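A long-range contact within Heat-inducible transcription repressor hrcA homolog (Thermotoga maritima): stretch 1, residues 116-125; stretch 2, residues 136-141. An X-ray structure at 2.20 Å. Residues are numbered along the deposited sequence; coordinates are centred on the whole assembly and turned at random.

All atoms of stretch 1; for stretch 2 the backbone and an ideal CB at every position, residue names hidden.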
# COMPACT_ATOMS: atom_id res chain seq x y z
N PRO A 116 13.86 11.18 -9.43
CA PRO A 116 14.66 10.37 -8.50
C PRO A 116 14.48 10.81 -7.04
O PRO A 116 14.56 9.95 -6.17
CB PRO A 116 16.10 10.58 -9.00
CG PRO A 116 16.08 11.83 -9.80
CD PRO A 116 14.70 11.88 -10.42
N GLU A 117 14.19 12.08 -6.78
CA GLU A 117 14.01 12.58 -5.43
C GLU A 117 12.78 11.96 -4.77
O GLU A 117 12.84 11.54 -3.61
CB GLU A 117 13.92 14.11 -5.43
CG GLU A 117 13.64 14.77 -4.08
CD GLU A 117 14.72 14.51 -3.03
OE1 GLU A 117 14.39 14.58 -1.83
OE2 GLU A 117 15.89 14.24 -3.39
N LYS A 118 11.69 11.87 -5.52
CA LYS A 118 10.47 11.25 -5.03
C LYS A 118 10.66 9.72 -4.80
O LYS A 118 10.07 9.14 -3.88
CB LYS A 118 9.31 11.53 -6.00
CG LYS A 118 7.98 10.92 -5.60
CD LYS A 118 7.43 11.51 -4.30
CE LYS A 118 6.02 10.99 -4.01
NZ LYS A 118 5.21 11.98 -3.25
N VAL A 119 11.48 9.08 -5.62
CA VAL A 119 11.75 7.66 -5.45
C VAL A 119 12.54 7.43 -4.16
O VAL A 119 12.23 6.52 -3.41
CB VAL A 119 12.50 7.03 -6.64
CG1 VAL A 119 12.89 5.61 -6.31
CG2 VAL A 119 11.64 7.04 -7.89
N LEU A 120 13.54 8.26 -3.89
CA LEU A 120 14.31 8.19 -2.65
C LEU A 120 13.41 8.50 -1.44
O LEU A 120 13.55 7.88 -0.39
CB LEU A 120 15.49 9.16 -2.66
CG LEU A 120 16.56 8.94 -3.73
CD1 LEU A 120 17.67 9.99 -3.63
CD2 LEU A 120 17.13 7.52 -3.68
N PHE A 121 12.50 9.45 -1.61
CA PHE A 121 11.54 9.83 -0.57
C PHE A 121 10.65 8.64 -0.16
O PHE A 121 10.45 8.38 1.02
CB PHE A 121 10.63 10.98 -1.05
CG PHE A 121 9.64 11.44 0.01
CD1 PHE A 121 8.35 10.94 0.05
CD2 PHE A 121 10.02 12.35 1.00
CE1 PHE A 121 7.45 11.35 1.03
CE2 PHE A 121 9.12 12.77 1.98
CZ PHE A 121 7.84 12.27 2.00
N LEU A 122 10.13 7.93 -1.16
CA LEU A 122 9.27 6.79 -0.90
C LEU A 122 10.03 5.65 -0.25
O LEU A 122 9.53 5.03 0.67
CB LEU A 122 8.60 6.30 -2.18
CG LEU A 122 7.57 7.27 -2.75
CD1 LEU A 122 7.24 6.92 -4.20
CD2 LEU A 122 6.30 7.28 -1.89
N ALA A 123 11.23 5.38 -0.75
CA ALA A 123 12.07 4.32 -0.20
C ALA A 123 12.41 4.57 1.27
O ALA A 123 12.26 3.68 2.09
CB ALA A 123 13.35 4.13 -1.04
N GLY A 124 12.84 5.78 1.60
CA GLY A 124 13.29 6.10 2.95
C GLY A 124 12.15 6.00 3.94
O GLY A 124 12.28 5.42 5.04
N ASN A 125 10.99 6.48 3.51
CA ASN A 125 9.83 6.48 4.35
C ASN A 125 9.22 5.09 4.57
O ASN A 125 8.76 4.80 5.68
CB ASN A 125 8.82 7.49 3.84
CG ASN A 125 9.23 8.94 4.22
OD1 ASN A 125 9.12 9.34 5.37
ND2 ASN A 125 9.78 9.68 3.26
N UNK A 136 18.82 7.36 6.73
CA UNK A 136 19.52 8.35 5.90
C UNK A 136 19.79 7.71 4.56
O UNK A 136 20.32 6.61 4.50
CB UNK A 136 20.82 8.83 6.55
N UNK A 137 19.40 8.39 3.48
CA UNK A 137 19.77 8.00 2.12
C UNK A 137 20.61 9.12 1.52
O UNK A 137 20.15 10.25 1.39
CB UNK A 137 18.53 7.72 1.26
N UNK A 138 21.84 8.78 1.13
CA UNK A 138 22.69 9.68 0.39
C UNK A 138 22.13 9.92 -1.03
O UNK A 138 21.98 8.98 -1.80
CB UNK A 138 24.11 9.12 0.33
N UNK A 139 21.79 11.18 -1.35
CA UNK A 139 21.37 11.60 -2.68
C UNK A 139 22.53 11.47 -3.69
O UNK A 139 23.69 11.52 -3.31
CB UNK A 139 20.86 13.04 -2.64
N UNK A 140 22.23 11.32 -4.97
CA UNK A 140 23.31 11.25 -5.96
C UNK A 140 24.18 12.51 -5.87
O UNK A 140 23.67 13.61 -5.65
CB UNK A 140 22.74 11.09 -7.37
N UNK A 141 25.49 12.33 -6.00
CA UNK A 141 26.43 13.44 -5.88
C UNK A 141 26.23 14.40 -7.05
O UNK A 141 26.23 13.99 -8.19
CB UNK A 141 27.87 12.93 -5.84

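All of stretch 1, Pro116 to Asn125, is helix, and the helix runs on beyond it. Stretch 2 enters as a strand, 136-138, and leaves as a loop. The helix and strand axes come within 9.0 Å, and their directions are 152° apart, so they run roughly antiparallel. Pro116, Glu117, Leu120, Ala123 and Gly124 supply the helix surface nearest the second stretch.

Position 136 has strand backbone angles, -116/128. Its CA-to-CB bond points away from the helix, and no atom of stretch 1 lies within 5.5 Å of the ideal CB. Stretch 1 therefore sets little limit here: polar or apolar, large or small side chains would do. The residue is Leu136, and it makes no contact with the helix.

Position 137 is also extended, at -116/121, but its CB points toward the helix. The CA atoms of Gly124 and position 137 are 6.8 Å apart. The ideal CB is still 5.1 Å from Leu120 CD2, so there is room for a side chain of some length. The surroundings are mainly apolar: the Leu120 side chain, the Ala123 methyl, and Gly124, which has no side chain. The nearby Leu120 O already accepts the helix hydrogen bond from Gly124 N. Valine, isoleucine, leucine or methionine would suit. The residue is Ile137, with chi1 m and chi2 t. Its CD1 reaches the helix backbone, 3.6 Å from Leu120 O and 3.7 Å from Gly124 N. The same CD1 lies 4.3 Å from Ala123 CB. The CG2 branch meets the Leu120 side chain, with Ile137 CG2 4.0 Å from Leu120 CD2. An ideal CB on Gly124 would sit only 3.4 Å from Ile137 CD1, so the bare glycine lets this methyl come close.

At position 138 the CB turns away again, as strand alternation predicts. Stretch 1 offers it nothing, and many side chains, polar ones included, would fit. The residue is Glu138; its OE1 is hydrogen-bonded elsewhere in the structure.

Position 139 begins the loop, at -67/156. Its CB points sideways, 4.5 Å from Leu120 CD1 and 5.2 Å from Glu117 OE2. A carboxylate within reach favours a donor, preferably a positive one, so arginine or lysine is likely. The apolar part of a long chain could also pass beside Leu120. The residue is Arg139. Its CG is 4.3 Å from Leu120 CD1, and the guanidinium meets Glu117 through two hydrogen bonds that form part of a salt bridge. Arg139 NH2 donates to Glu117 OE1 at 2.8 Å, and Arg139 NE donates to Glu117 OE2 at 2.9 Å. Both are nearly straight, at 169° and 165°. OE1 lies at the edge of the guanidinium, near its plane.

Position 140 has angles of -57/140, which proline can adopt. Its CB points toward the helix but has nothing of stretch 1 within 5.5 Å. A longer apolar chain, or a proline ring, whose CD is bonded to the backbone N, could reach Leu120. The residue is Pro140, and its ring does so: CD is 4.0 Å from Leu120 CD1.

Position 141 is out of reach of the helix, so stretch 1 does not constrain it: polar or apolar, large or small would suit. The residue is Asn141.

Stretch 2 (136-141) LIERPN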
# COMPACT_ATOMS: atom_id res chain seq x y z
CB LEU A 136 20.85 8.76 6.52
CG LEU A 136 20.82 9.47 7.86
CD1 LEU A 136 22.24 9.81 8.24
CD2 LEU A 136 19.95 10.73 7.89
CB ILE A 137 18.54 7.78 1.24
CG1 ILE A 137 17.62 6.71 1.87
CG2 ILE A 137 18.95 7.36 -0.17
CD1 ILE A 137 16.45 6.33 1.02
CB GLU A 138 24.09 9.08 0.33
CG GLU A 138 25.18 10.07 -0.00
CD GLU A 138 26.56 9.45 -0.06
OE1 GLU A 138 26.69 8.21 -0.25
OE2 GLU A 138 27.55 10.21 0.07
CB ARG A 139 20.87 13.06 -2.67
CG ARG A 139 19.67 13.30 -1.78
CD ARG A 139 19.11 14.72 -1.84
NE ARG A 139 17.75 14.79 -1.29
CZ ARG A 139 17.42 15.16 -0.05
NH1 ARG A 139 18.33 15.50 0.86
NH2 ARG A 139 16.14 15.18 0.29
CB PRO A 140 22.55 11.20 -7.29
CG PRO A 140 21.22 10.67 -6.93
CD PRO A 140 20.90 11.27 -5.60
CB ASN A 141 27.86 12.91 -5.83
CG ASN A 141 28.86 13.91 -5.27
OD1 ASN A 141 28.78 15.13 -5.51
ND2 ASN A 141 29.83 13.39 -4.51
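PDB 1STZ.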